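Local coordinates for alpha-fucosidase (PDB 2EAB), which is the catalytic domain of a bifidobacterial 1,2-alpha-L-fucosidase, an enzyme that probably hydrolyses alpha-1,2-linked L-fucose from glycans, at residues G57-T62 with V72-E77; E76-T81 with S391-N396; L137-I142 with I278-D283; G236-L241 with S290-E295; S395-I400 with G416-M421. All coordinates share one frame; numbering follows the deposited sequence.

Interaction 1: residues G57-T62 with V72-E77; sequences GKIGGT and VTFNEE. With CA (calcium ion), chain C.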
# COMPACT_ATOMS: atom_id res chain seq x y z
N GLY A 57 7.72 -8.31 8.37
CA GLY A 57 6.47 -8.56 7.66
C GLY A 57 5.38 -9.16 8.53
O GLY A 57 4.21 -9.21 8.12
N LYS A 58 5.77 -9.62 9.72
CA LYS A 58 4.85 -10.34 10.61
C LYS A 58 4.85 -9.74 12.01
O LYS A 58 3.80 -9.30 12.49
CB LYS A 58 5.17 -11.83 10.63
CG LYS A 58 5.01 -12.48 9.26
CD LYS A 58 5.30 -13.95 9.29
CE LYS A 58 6.78 -14.23 9.15
NZ LYS A 58 7.02 -15.69 9.27
N ILE A 59 6.00 -9.71 12.67
CA ILE A 59 6.16 -8.96 13.91
C ILE A 59 6.87 -7.64 13.63
O ILE A 59 7.68 -7.53 12.70
CB ILE A 59 6.89 -9.76 15.03
CG1 ILE A 59 8.25 -10.29 14.55
CG2 ILE A 59 5.99 -10.87 15.56
CD1 ILE A 59 9.06 -10.99 15.63
N GLY A 60 6.54 -6.64 14.44
CA GLY A 60 7.12 -5.33 14.29
C GLY A 60 7.39 -4.68 15.63
O GLY A 60 6.72 -4.97 16.63
N GLY A 61 8.38 -3.80 15.64
CA GLY A 61 8.66 -2.95 16.78
C GLY A 61 8.73 -1.50 16.38
O GLY A 61 9.01 -1.18 15.22
N THR A 62 8.47 -0.62 17.34
CA THR A 62 8.70 0.81 17.19
C THR A 62 9.49 1.26 18.42
O THR A 62 9.01 1.18 19.55
CB THR A 62 7.40 1.62 17.00
OG1 THR A 62 6.29 0.93 17.60
CG2 THR A 62 7.11 1.84 15.51
N VAL A 72 9.96 -0.65 23.48
CA VAL A 72 9.74 -1.02 22.09
C VAL A 72 8.28 -1.44 21.96
O VAL A 72 7.88 -2.49 22.47
CB VAL A 72 10.67 -2.17 21.63
CG1 VAL A 72 10.41 -2.51 20.16
CG2 VAL A 72 12.13 -1.80 21.85
N THR A 73 7.48 -0.61 21.31
CA THR A 73 6.08 -0.92 21.09
C THR A 73 6.00 -2.10 20.12
O THR A 73 6.73 -2.13 19.12
CB THR A 73 5.33 0.33 20.61
OG1 THR A 73 5.40 1.34 21.63
CG2 THR A 73 3.87 0.03 20.29
N PHE A 74 5.14 -3.07 20.42
CA PHE A 74 5.18 -4.37 19.76
C PHE A 74 3.89 -4.71 19.03
O PHE A 74 2.79 -4.45 19.54
CB PHE A 74 5.50 -5.46 20.79
CG PHE A 74 5.76 -6.81 20.19
CD1 PHE A 74 7.02 -7.14 19.70
CD2 PHE A 74 4.73 -7.74 20.09
CE1 PHE A 74 7.25 -8.39 19.13
CE2 PHE A 74 4.96 -8.99 19.51
CZ PHE A 74 6.22 -9.31 19.03
N ASN A 75 4.05 -5.29 17.84
CA ASN A 75 2.93 -5.72 17.00
C ASN A 75 3.16 -7.10 16.41
O ASN A 75 4.30 -7.49 16.12
CB ASN A 75 2.76 -4.77 15.82
CG ASN A 75 2.07 -3.48 16.19
OD1 ASN A 75 0.84 -3.43 16.35
ND2 ASN A 75 2.84 -2.42 16.31
N GLU A 76 2.06 -7.81 16.19
CA GLU A 76 2.05 -8.96 15.28
C GLU A 76 0.84 -8.79 14.35
O GLU A 76 -0.27 -8.47 14.80
CB GLU A 76 2.00 -10.29 16.04
CG GLU A 76 2.53 -11.49 15.25
CD GLU A 76 1.48 -12.21 14.41
OE1 GLU A 76 1.88 -13.11 13.63
OE2 GLU A 76 0.28 -11.88 14.53
N GLU A 77 1.07 -9.04 13.06
CA GLU A 77 0.14 -8.68 11.99
C GLU A 77 -1.25 -9.31 12.09
O GLU A 77 -2.20 -8.79 11.51
CB GLU A 77 0.74 -9.04 10.62
CG GLU A 77 1.03 -10.53 10.49
CD GLU A 77 1.28 -11.02 9.08
OE1 GLU A 77 1.72 -12.18 8.97
OE2 GLU A 77 1.04 -10.27 8.10
CA CA C . 1.79 -7.89 7.15
O HOH W 1 5.48 -1.57 16.65
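Thr73 O is held by three groups: Thr62 N donates to it at 2.9 Å, a water donates to it at 2.8 Å, and the Gly61 CA hydrogen points its way. The three residues belong to the beta hairpin made of strands 59-63 and 69-76, which run antiparallel with their short segments at 159°. Gly60 with Asn75 and Thr62 with Thr73 are the hydrogen-bonded pairs, each joined by two backbone bonds. The water on Thr73 O also bonds Thr62 OG1 and accepts from Asn75 ND2, tying together the sheet face that carries those three residues. Beyond the hairpin, Trp47 NE1 meets Thr62 OG1 and Ser402 OG meets Asn75 OD1.

Ile59, Phe74 and Glu76 lie on the other face. Phe74 has CG anti to the backbone N (chi1 -172°), and its CZ comes to 3.8 Å from Ile59 CG2, which also packs 3.5 Å from Glu76 CG. An alanine in place of Phe74 would probably leave Ile59 CG2 without its aromatic neighbour and open a gap toward Met191 and Ile278 of the facing sheet.

Past the paired strands, Glu77 N donates to Lys58 O at 2.8 Å. The Lys58 and Glu77 side chains then run alongside each other in the same direction, with Lys58 CG 3.3 Å from Glu77 OE1, which accepts from Gln392 N, while Glu77 OE2 binds the calcium ion at 2.7 Å.

Interaction 2: residues E76-T81 with S391-N396; sequences EETLWT and SQLPSN. With CA (calcium ion), chain C.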
# COMPACT_ATOMS: atom_id res chain seq x y z
N GLU A 76 2.06 -7.81 16.19
CA GLU A 76 2.05 -8.96 15.28
C GLU A 76 0.84 -8.79 14.35
O GLU A 76 -0.27 -8.47 14.80
CB GLU A 76 2.00 -10.29 16.04
CG GLU A 76 2.53 -11.49 15.25
CD GLU A 76 1.48 -12.21 14.41
OE1 GLU A 76 1.88 -13.11 13.63
OE2 GLU A 76 0.28 -11.88 14.53
N GLU A 77 1.07 -9.04 13.06
CA GLU A 77 0.14 -8.68 11.99
C GLU A 77 -1.25 -9.31 12.09
O GLU A 77 -2.20 -8.79 11.51
CB GLU A 77 0.74 -9.04 10.62
CG GLU A 77 1.03 -10.53 10.49
CD GLU A 77 1.28 -11.02 9.08
OE1 GLU A 77 1.72 -12.18 8.97
OE2 GLU A 77 1.04 -10.27 8.10
N THR A 78 -1.36 -10.45 12.78
CA THR A 78 -2.64 -11.16 12.83
C THR A 78 -3.46 -10.91 14.10
O THR A 78 -4.49 -11.56 14.28
CB THR A 78 -2.48 -12.69 12.63
OG1 THR A 78 -1.81 -13.28 13.75
CG2 THR A 78 -1.70 -13.00 11.35
N LEU A 79 -3.02 -9.99 14.96
CA LEU A 79 -3.75 -9.72 16.19
C LEU A 79 -4.94 -8.82 15.89
O LEU A 79 -4.89 -7.60 16.02
CB LEU A 79 -2.85 -9.14 17.28
CG LEU A 79 -3.45 -9.25 18.69
CD1 LEU A 79 -3.43 -10.70 19.19
CD2 LEU A 79 -2.73 -8.35 19.66
N TRP A 80 -6.02 -9.48 15.47
CA TRP A 80 -7.22 -8.86 14.95
C TRP A 80 -8.44 -9.35 15.73
O TRP A 80 -8.66 -10.55 15.83
CB TRP A 80 -7.39 -9.26 13.48
CG TRP A 80 -6.88 -8.28 12.47
CD1 TRP A 80 -5.63 -8.20 11.93
CD2 TRP A 80 -7.66 -7.27 11.85
NE1 TRP A 80 -5.59 -7.17 11.00
CE2 TRP A 80 -6.83 -6.59 10.94
CE3 TRP A 80 -9.00 -6.88 11.96
CZ2 TRP A 80 -7.29 -5.52 10.16
CZ3 TRP A 80 -9.46 -5.82 11.20
CH2 TRP A 80 -8.60 -5.15 10.31
N THR A 81 -9.22 -8.42 16.27
CA THR A 81 -10.54 -8.76 16.79
C THR A 81 -11.53 -8.86 15.63
O THR A 81 -11.20 -8.55 14.49
CB THR A 81 -11.05 -7.73 17.82
OG1 THR A 81 -11.05 -6.44 17.21
CG2 THR A 81 -10.18 -7.71 19.07
N SER A 391 4.33 -13.06 4.68
CA SER A 391 3.34 -12.41 5.54
C SER A 391 1.99 -13.08 5.36
O SER A 391 1.62 -13.47 4.24
CB SER A 391 3.19 -10.93 5.19
OG SER A 391 4.33 -10.19 5.55
N GLN A 392 1.25 -13.19 6.45
CA GLN A 392 -0.10 -13.72 6.34
C GLN A 392 -1.10 -12.69 5.82
O GLN A 392 -2.11 -13.07 5.23
CB GLN A 392 -0.57 -14.28 7.68
CG GLN A 392 0.26 -15.45 8.16
CD GLN A 392 -0.43 -16.24 9.23
OE1 GLN A 392 -1.37 -16.98 8.96
NE2 GLN A 392 0.02 -16.08 10.47
N LEU A 393 -0.81 -11.41 6.03
CA LEU A 393 -1.69 -10.32 5.63
C LEU A 393 -0.89 -9.22 4.94
O LEU A 393 0.29 -9.04 5.24
CB LEU A 393 -2.44 -9.76 6.85
CG LEU A 393 -3.48 -10.71 7.45
CD1 LEU A 393 -3.93 -10.24 8.82
CD2 LEU A 393 -4.67 -10.92 6.52
N PRO A 394 -1.53 -8.47 4.03
CA PRO A 394 -0.83 -7.35 3.42
C PRO A 394 -0.67 -6.24 4.44
O PRO A 394 -1.22 -6.33 5.56
CB PRO A 394 -1.78 -6.93 2.29
CG PRO A 394 -3.12 -7.39 2.71
CD PRO A 394 -2.92 -8.60 3.55
N SER A 395 0.07 -5.21 4.08
CA SER A 395 0.14 -4.02 4.91
C SER A 395 -1.26 -3.43 5.11
O SER A 395 -2.05 -3.37 4.17
CB SER A 395 1.07 -2.99 4.27
OG SER A 395 0.71 -2.81 2.91
N ASN A 396 -1.56 -3.02 6.34
CA ASN A 396 -2.83 -2.36 6.65
C ASN A 396 -2.64 -0.83 6.64
O ASN A 396 -1.64 -0.33 6.12
CB ASN A 396 -3.45 -2.91 7.95
CG ASN A 396 -2.58 -2.69 9.18
OD1 ASN A 396 -2.05 -1.60 9.40
ND2 ASN A 396 -2.48 -3.72 10.03
CA CA C . 1.79 -7.89 7.15
O HOH W 2 2.01 -13.98 10.92
O HOH W 3 -2.75 -6.68 9.74
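Glu77 and Gln392 cross at roughly a right angle, the carboxylate plane turned 71° from the amide plane; the acid's bonds go to the backbone, not to that amide. Gln392 N donates to Glu77 OE1 at 2.8 Å, on the syn side and not far from the carboxylate plane. Leu393 N reaches Glu77 OE2 at 3.0 Å from well above that plane, 48° out of it. In Glu77, chi1 (61°) sets CG between the backbone N and the carbonyl carbon, and the extended chain beyond it brings the carboxylate to the two N-H groups. Together with the metal on OE2, they would probably stabilise the negative charge.

The end of the Gln392 side chain turns to other partners. Gln392 NE2 passes 3.6 Å from Thr78 CG2 and donates to a water, which in turn donates to both Glu76 OE1 and Glu77 OE1. Thr78 is itself fixed within the type I turn from Glu76 to Leu79, where Glu76 OE2 accepts from Thr78 OG1 and Thr78 N.

Farther along, Leu393 CD1 approaches the Trp80 indole at a slant, 4.1 Å from Trp80 CD1, and lies 3.5 Å from Glu77 O. A second water sits in plane at the indole edge, accepting from Trp80 NE1 and Asn396 ND2 and donating to Glu77 O. Leu393 O binds the calcium ion at 2.7 Å; with Glu77 OE2, Ser386 O and Gly57 it forms a calcium site bridging the N-terminal beta domain and the catalytic domain.

Interaction 3: residues L137-I142 with I278-D283; sequences LNWGDI and IAAATD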
# COMPACT_ATOMS: atom_id res chain seq x y z
N LEU A 137 -5.14 -4.69 16.45
CA LEU A 137 -4.72 -4.30 17.80
C LEU A 137 -3.23 -4.10 17.92
O LEU A 137 -2.45 -4.95 17.46
CB LEU A 137 -5.07 -5.40 18.80
CG LEU A 137 -6.52 -5.81 19.04
CD1 LEU A 137 -6.59 -6.96 20.03
CD2 LEU A 137 -7.34 -4.66 19.52
N ASN A 138 -2.81 -3.04 18.60
CA ASN A 138 -1.48 -3.03 19.19
C ASN A 138 -1.39 -4.24 20.12
O ASN A 138 -2.28 -4.45 20.94
CB ASN A 138 -1.21 -1.75 19.98
CG ASN A 138 -0.00 -1.87 20.89
OD1 ASN A 138 1.14 -1.97 20.42
ND2 ASN A 138 -0.25 -1.91 22.19
N TRP A 139 -0.33 -5.02 19.99
CA TRP A 139 -0.14 -6.20 20.84
C TRP A 139 0.19 -5.74 22.26
O TRP A 139 -0.49 -6.13 23.22
CB TRP A 139 0.96 -7.09 20.27
CG TRP A 139 1.20 -8.37 21.02
CD1 TRP A 139 1.65 -8.51 22.30
CD2 TRP A 139 1.04 -9.69 20.51
NE1 TRP A 139 1.77 -9.84 22.63
CE2 TRP A 139 1.40 -10.59 21.55
CE3 TRP A 139 0.62 -10.22 19.28
CZ2 TRP A 139 1.36 -11.97 21.39
CZ3 TRP A 139 0.58 -11.59 19.12
CH2 TRP A 139 0.94 -12.46 20.17
N GLY A 140 1.21 -4.91 22.38
CA GLY A 140 1.64 -4.37 23.67
C GLY A 140 2.97 -3.68 23.52
O GLY A 140 3.22 -3.00 22.51
N ASP A 141 3.82 -3.86 24.52
CA ASP A 141 5.15 -3.25 24.53
C ASP A 141 6.17 -4.19 25.16
O ASP A 141 5.82 -5.02 25.99
CB ASP A 141 5.16 -1.94 25.32
CG ASP A 141 4.18 -0.93 24.79
OD1 ASP A 141 4.58 -0.09 23.96
OD2 ASP A 141 3.00 -0.96 25.22
N ILE A 142 7.42 -4.04 24.74
CA ILE A 142 8.57 -4.59 25.45
C ILE A 142 9.20 -3.45 26.24
O ILE A 142 9.54 -2.41 25.66
CB ILE A 142 9.62 -5.19 24.48
CG1 ILE A 142 8.98 -6.27 23.60
CG2 ILE A 142 10.82 -5.75 25.25
CD1 ILE A 142 9.81 -6.65 22.38
N ILE A 278 12.91 -12.64 20.63
CA ILE A 278 11.50 -12.37 20.87
C ILE A 278 10.68 -12.92 19.71
O ILE A 278 10.95 -12.62 18.54
CB ILE A 278 11.24 -10.85 21.00
CG1 ILE A 278 12.08 -10.26 22.14
CG2 ILE A 278 9.75 -10.57 21.23
CD1 ILE A 278 12.80 -8.97 21.78
N ALA A 279 9.69 -13.75 20.03
CA ALA A 279 8.78 -14.27 19.02
C ALA A 279 7.34 -14.15 19.49
O ALA A 279 7.08 -14.06 20.69
CB ALA A 279 9.11 -15.72 18.70
N ALA A 280 6.41 -14.13 18.54
CA ALA A 280 4.99 -14.06 18.86
C ALA A 280 4.18 -14.68 17.74
O ALA A 280 4.62 -14.71 16.58
CB ALA A 280 4.57 -12.62 19.07
N ALA A 281 3.01 -15.19 18.09
CA ALA A 281 2.09 -15.77 17.12
C ALA A 281 0.69 -15.83 17.68
O ALA A 281 0.48 -15.77 18.90
CB ALA A 281 2.53 -17.17 16.73
N THR A 282 -0.26 -15.95 16.76
CA THR A 282 -1.64 -16.28 17.09
C THR A 282 -2.01 -17.55 16.33
O THR A 282 -1.23 -18.05 15.51
CB THR A 282 -2.63 -15.17 16.67
OG1 THR A 282 -2.82 -15.21 15.25
CG2 THR A 282 -2.15 -13.79 17.10
N ASP A 283 -3.22 -18.05 16.59
CA ASP A 283 -3.79 -19.14 15.80
C ASP A 283 -4.65 -18.65 14.63
O ASP A 283 -5.48 -19.40 14.12
CB ASP A 283 -4.56 -20.13 16.70
CG ASP A 283 -5.82 -19.54 17.30
OD1 ASP A 283 -5.90 -18.31 17.46
OD2 ASP A 283 -6.74 -20.33 17.62
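Ala280 CB lies over one face of the Trp139 indole in a CH-pi contact, 4.1 Å from the centroid of the six-membered ring and 22° off its normal. The methyl is displaced toward the rim, and Trp139 CH2 is its nearest ring atom at 3.8 Å. Trp139 CG stands anti to the backbone N (chi1 -177°), which sends it toward segment 278-283. At the ring edge and in its plane is a polar neighbour, Ala281 O, 3.6 Å from Trp139 CH2.

The remaining contacts are apolar. Thr282 CG2 meets the same ring obliquely, 4.0 Å from Trp139 CZ3, the two side chains passing in opposing directions, while Thr282 OG1 bonds Thr78 OG1. Ile142 and Ile278 meet tip to tip, with Ile142 CD1 3.8 Å from Ile278 CD1. No hydrogen bond joins the segments, and Ile142 CA and Ile278 CA, the closest pair in the register, are 9.5 Å apart, as expected of sheets that face each other through their side chains. An alanine at Trp139 would probably open a gap over Ala280 and Thr282 and leave the Phe74 ring without its edge-to-face partner.

Trp139 and Gly140 form a classic beta bulge opposite Phe74 in the sheet that pairs strand 140-145 with strand 69-76. Strand 273-282 belongs to the other sheet of this N-terminal beta sandwich, beside strand 241-250, whose Ser244 and Ile246 also touch this contact. On the far side of strand 273-282, helix 297-314 packs against Ala279 and Ala281.

Interaction 4: residues G236-L241 with S290-E295; sequences GNNGLL and SYRTGE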
# COMPACT_ATOMS: atom_id res chain seq x y z
N GLY A 236 -10.60 -11.58 24.25
CA GLY A 236 -11.96 -11.67 24.78
C GLY A 236 -13.02 -11.55 23.70
O GLY A 236 -14.07 -12.17 23.77
N ASN A 237 -12.74 -10.74 22.68
CA ASN A 237 -13.73 -10.48 21.65
C ASN A 237 -14.06 -11.70 20.79
O ASN A 237 -15.22 -11.89 20.43
CB ASN A 237 -13.30 -9.27 20.80
CG ASN A 237 -13.93 -9.25 19.42
OD1 ASN A 237 -13.51 -10.00 18.54
ND2 ASN A 237 -14.91 -8.38 19.23
N ASN A 238 -13.07 -12.53 20.48
CA ASN A 238 -13.27 -13.61 19.50
C ASN A 238 -12.54 -14.92 19.78
O ASN A 238 -12.58 -15.84 18.96
CB ASN A 238 -12.89 -13.13 18.09
CG ASN A 238 -11.42 -12.78 17.97
OD1 ASN A 238 -10.63 -13.00 18.90
ND2 ASN A 238 -11.04 -12.22 16.83
N GLY A 239 -11.86 -15.01 20.93
CA GLY A 239 -11.17 -16.24 21.30
C GLY A 239 -9.86 -16.51 20.58
O GLY A 239 -9.27 -17.58 20.77
N LEU A 240 -9.40 -15.57 19.75
CA LEU A 240 -8.10 -15.72 19.08
C LEU A 240 -7.00 -15.95 20.11
O LEU A 240 -6.88 -15.20 21.07
CB LEU A 240 -7.77 -14.48 18.24
CG LEU A 240 -6.56 -14.60 17.31
CD1 LEU A 240 -6.89 -15.45 16.10
CD2 LEU A 240 -6.10 -13.22 16.88
N LEU A 241 -6.20 -17.00 19.92
CA LEU A 241 -5.11 -17.32 20.83
C LEU A 241 -3.89 -16.49 20.51
O LEU A 241 -3.58 -16.27 19.34
CB LEU A 241 -4.73 -18.80 20.76
CG LEU A 241 -5.84 -19.82 21.02
CD1 LEU A 241 -5.34 -21.23 20.76
CD2 LEU A 241 -6.37 -19.70 22.44
N SER A 290 -13.61 -20.37 9.20
CA SER A 290 -13.23 -20.40 10.62
C SER A 290 -12.09 -19.46 11.00
O SER A 290 -11.97 -19.06 12.15
CB SER A 290 -12.88 -21.82 11.07
OG SER A 290 -11.62 -22.22 10.55
N TYR A 291 -11.23 -19.16 10.03
CA TYR A 291 -10.08 -18.27 10.22
C TYR A 291 -9.18 -18.64 11.40
O TYR A 291 -8.67 -17.77 12.10
CB TYR A 291 -10.52 -16.80 10.28
CG TYR A 291 -11.08 -16.31 8.97
CD1 TYR A 291 -10.25 -15.78 7.99
CD2 TYR A 291 -12.44 -16.42 8.69
CE1 TYR A 291 -10.75 -15.35 6.77
CE2 TYR A 291 -12.96 -15.99 7.47
CZ TYR A 291 -12.12 -15.46 6.52
OH TYR A 291 -12.66 -15.05 5.32
N ARG A 292 -8.97 -19.95 11.59
CA ARG A 292 -8.08 -20.46 12.63
C ARG A 292 -7.23 -21.61 12.12
O ARG A 292 -7.64 -22.34 11.22
CB ARG A 292 -8.87 -20.94 13.86
CG ARG A 292 -9.69 -19.87 14.56
CD ARG A 292 -8.81 -18.80 15.21
NE ARG A 292 -9.59 -17.89 16.05
CZ ARG A 292 -10.21 -16.80 15.62
NH1 ARG A 292 -10.16 -16.45 14.34
NH2 ARG A 292 -10.89 -16.05 16.48
N THR A 293 -6.05 -21.78 12.72
CA THR A 293 -5.18 -22.91 12.37
C THR A 293 -5.72 -24.24 12.90
O THR A 293 -5.39 -25.30 12.35
CB THR A 293 -3.76 -22.75 12.92
OG1 THR A 293 -3.82 -22.64 14.34
CG2 THR A 293 -3.09 -21.51 12.33
N GLY A 294 -6.51 -24.19 13.97
CA GLY A 294 -6.95 -25.41 14.65
C GLY A 294 -6.02 -25.84 15.77
O GLY A 294 -6.28 -26.84 16.44
N GLU A 295 -4.94 -25.10 15.97
CA GLU A 295 -4.02 -25.37 17.08
C GLU A 295 -4.66 -25.09 18.42
O GLU A 295 -5.53 -24.22 18.53
CB GLU A 295 -2.78 -24.48 16.97
CG GLU A 295 -1.84 -24.80 15.83
CD GLU A 295 -0.84 -23.68 15.64
OE1 GLU A 295 -1.27 -22.58 15.23
OE2 GLU A 295 0.35 -23.90 15.92
O HOH W 4 -11.78 -18.56 18.42
O HOH W 5 -8.97 -19.25 18.55
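Leu240 CD1 sits over the centre of one face of the Arg292 guanidinium, 3.6 Å from Arg292 CZ, and this is the close-packed part of the contact. The Arg292 chain bends at chi2 (-66°), which places CD; farther out, its guanidinium lies with one face against the leucine methyl. Its NH1 is held by its own neighbour: Arg292 NH1 donates to Tyr291 O at 3.0 Å, with the acceptor in the guanidinium plane. Arg292 NH2 reaches Asn238 O at 3.0 Å, but the bond is weak, bent to 128° at the hydrogen. Arg292 NH2 also lies 3.6 Å from Asn238 CG, with the amide and guanidinium planes 66° apart.

Both loops are shaped by short side-chain turns. In an Asx turn Asn238 OD1 accepts from Leu240 N, while Asn238 ND2 bonds Gly82 O and Trp80 O; in an ST turn Thr293 OG1 accepts from Glu295 N. These loops follow strands 228-235 and 273-282 of the N-terminal beta domain.

Toward the exposed Gly239 the contact is looser and runs through water. One water, in plane at the guanidinium edge, accepts from Arg292 NE at 2.9 Å and donates to Gly239 O at 2.8 Å. Another donates to Asn238 O and takes a weak bond from Arg292 NE. Away from the arginine, Leu241 CD1 merely rests 3.7 Å from Glu295 O.

Interaction 5: residues S395-I400 with G416-M421; sequences SNLQGI and GSDFHM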
# COMPACT_ATOMS: atom_id res chain seq x y z
N SER A 395 0.07 -5.21 4.08
CA SER A 395 0.14 -4.02 4.91
C SER A 395 -1.26 -3.43 5.11
O SER A 395 -2.05 -3.37 4.17
CB SER A 395 1.07 -2.99 4.27
OG SER A 395 0.71 -2.81 2.91
N ASN A 396 -1.56 -3.02 6.34
CA ASN A 396 -2.83 -2.36 6.65
C ASN A 396 -2.64 -0.83 6.64
O ASN A 396 -1.64 -0.33 6.12
CB ASN A 396 -3.45 -2.91 7.95
CG ASN A 396 -2.58 -2.69 9.18
OD1 ASN A 396 -2.05 -1.60 9.40
ND2 ASN A 396 -2.48 -3.72 10.03
N LEU A 397 -3.61 -0.08 7.17
CA LEU A 397 -3.51 1.38 7.15
C LEU A 397 -2.26 1.91 7.85
O LEU A 397 -1.87 3.06 7.63
CB LEU A 397 -4.74 2.03 7.80
CG LEU A 397 -6.04 2.10 7.00
CD1 LEU A 397 -7.12 2.70 7.86
CD2 LEU A 397 -5.86 2.92 5.72
N GLN A 398 -1.65 1.08 8.69
CA GLN A 398 -0.46 1.45 9.46
C GLN A 398 0.70 0.50 9.21
O GLN A 398 1.67 0.48 9.97
CB GLN A 398 -0.80 1.55 10.95
CG GLN A 398 -1.80 2.67 11.22
CD GLN A 398 -2.17 2.87 12.68
OE1 GLN A 398 -1.41 2.52 13.59
NE2 GLN A 398 -3.33 3.46 12.91
N GLY A 399 0.62 -0.26 8.11
CA GLY A 399 1.63 -1.26 7.79
C GLY A 399 1.41 -2.45 8.69
O GLY A 399 0.55 -3.29 8.42
N ILE A 400 2.21 -2.51 9.75
CA ILE A 400 1.98 -3.42 10.88
C ILE A 400 2.14 -2.71 12.23
O ILE A 400 2.04 -3.37 13.27
CB ILE A 400 2.93 -4.67 10.87
CG1 ILE A 400 4.41 -4.26 10.89
CG2 ILE A 400 2.58 -5.62 9.73
CD1 ILE A 400 5.35 -5.42 11.15
N GLY A 416 -9.77 1.60 12.46
CA GLY A 416 -9.40 0.25 12.84
C GLY A 416 -8.03 -0.22 12.38
O GLY A 416 -7.72 -1.41 12.50
N SER A 417 -7.21 0.69 11.86
CA SER A 417 -5.95 0.35 11.18
C SER A 417 -6.19 -0.81 10.21
O SER A 417 -5.41 -1.77 10.15
CB SER A 417 -4.84 0.05 12.19
OG SER A 417 -3.59 -0.09 11.52
N ASP A 418 -7.27 -0.70 9.46
CA ASP A 418 -7.81 -1.82 8.70
C ASP A 418 -7.27 -1.91 7.26
O ASP A 418 -6.24 -1.31 6.93
CB ASP A 418 -9.36 -1.81 8.76
CG ASP A 418 -9.99 -0.66 7.97
OD1 ASP A 418 -9.25 0.07 7.29
OD2 ASP A 418 -11.23 -0.50 8.02
N PHE A 419 -7.96 -2.68 6.44
CA PHE A 419 -7.70 -2.75 5.00
C PHE A 419 -8.76 -1.88 4.33
O PHE A 419 -9.92 -2.28 4.21
CB PHE A 419 -7.71 -4.20 4.53
CG PHE A 419 -6.74 -5.06 5.29
CD1 PHE A 419 -7.20 -5.95 6.26
CD2 PHE A 419 -5.36 -4.94 5.09
CE1 PHE A 419 -6.30 -6.72 7.00
CE2 PHE A 419 -4.46 -5.71 5.82
CZ PHE A 419 -4.94 -6.61 6.77
N HIS A 420 -8.37 -0.66 3.95
CA HIS A 420 -9.29 0.33 3.39
C HIS A 420 -9.12 0.31 1.89
O HIS A 420 -8.14 0.85 1.36
CB HIS A 420 -9.01 1.73 3.95
CG HIS A 420 -10.11 2.27 4.81
ND1 HIS A 420 -10.95 3.30 4.43
CD2 HIS A 420 -10.51 1.90 6.05
CE1 HIS A 420 -11.81 3.54 5.41
NE2 HIS A 420 -11.56 2.70 6.40
N MET A 421 -10.06 -0.31 1.20
CA MET A 421 -9.83 -0.78 -0.16
C MET A 421 -10.45 0.12 -1.23
O MET A 421 -10.75 -0.33 -2.34
CB MET A 421 -10.31 -2.23 -0.29
CG MET A 421 -9.61 -3.05 -1.36
SD MET A 421 -9.94 -4.80 -1.19
CE MET A 421 -11.62 -4.88 -1.81
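The Phe419 ring has Ser395 O at its edge and in its plane, 3.7 Å from Phe419 CE2, while Asn396 CB approaches the same CE2 obliquely. Beyond the two segments, the Trp80 ring lies nearly parallel to Phe419, and Tyr447 meets it at about 45°. The Asn396 amide is the second flat group. Ser417 O stands over its face, 3.1 Å from Asn396 CG, and Ser417 OG lies on the same side.

Asn396 opens a type I turn that runs to Gly399, and its side chain makes an Asx turn over the start of it, in a loop of the (alpha/alpha)6-barrel catalytic domain. Its CG lies between the backbone N and the carbonyl carbon (chi1 62°), and its OD1 accepts two hydrogen bonds from different directions. Gln398 N donates to Asn396 OD1 at 2.8 Å, in the carbonyl plane, which makes the Asx turn. Ser417 OG donates to Asn396 OD1 at 3.0 Å from 66° above that plane. The side chain that shapes the turn is thereby tied to the other segment as well.

Leu397 N adds a backbone bond to Asp418 O at 2.9 Å, and the Leu397 side chain runs beside that of Asp418, pointing the same way. Leu397 CD2 packs 3.8 Å from His420 CB, while the His420 ring makes an edge-to-face contact with Trp415. Phe419 and His420 form a short strand that pairs with strand 486-487. On the turn side the Ser417 hydroxyl is flanked by the Gln398 aliphatic chain, with Gln398 CB 3.3 Å from Ser417 OG.

From the N terminus, interaction 1 closes a short hairpin. Interaction 2 starts on Glu76 and Glu77, where interaction 1 ends, and shuts a loop of about 310 residues that brings the N-terminal beta domain onto the catalytic domain, with both contacts touching the calcium ion. Interactions 3 and 4 fall within that long loop, and their segments alternate along the chain, so they cross; they meet where Asp283 bonds Leu241 and Thr293. Interaction 3 faces one sheet against the other, and interaction 4 joins two loops at strand ends of one sheet. Interaction 5, sharing Ser395 and Asn396 with interaction 2, closes a small loop in the catalytic domain, and its Ile400 packs against interaction 1.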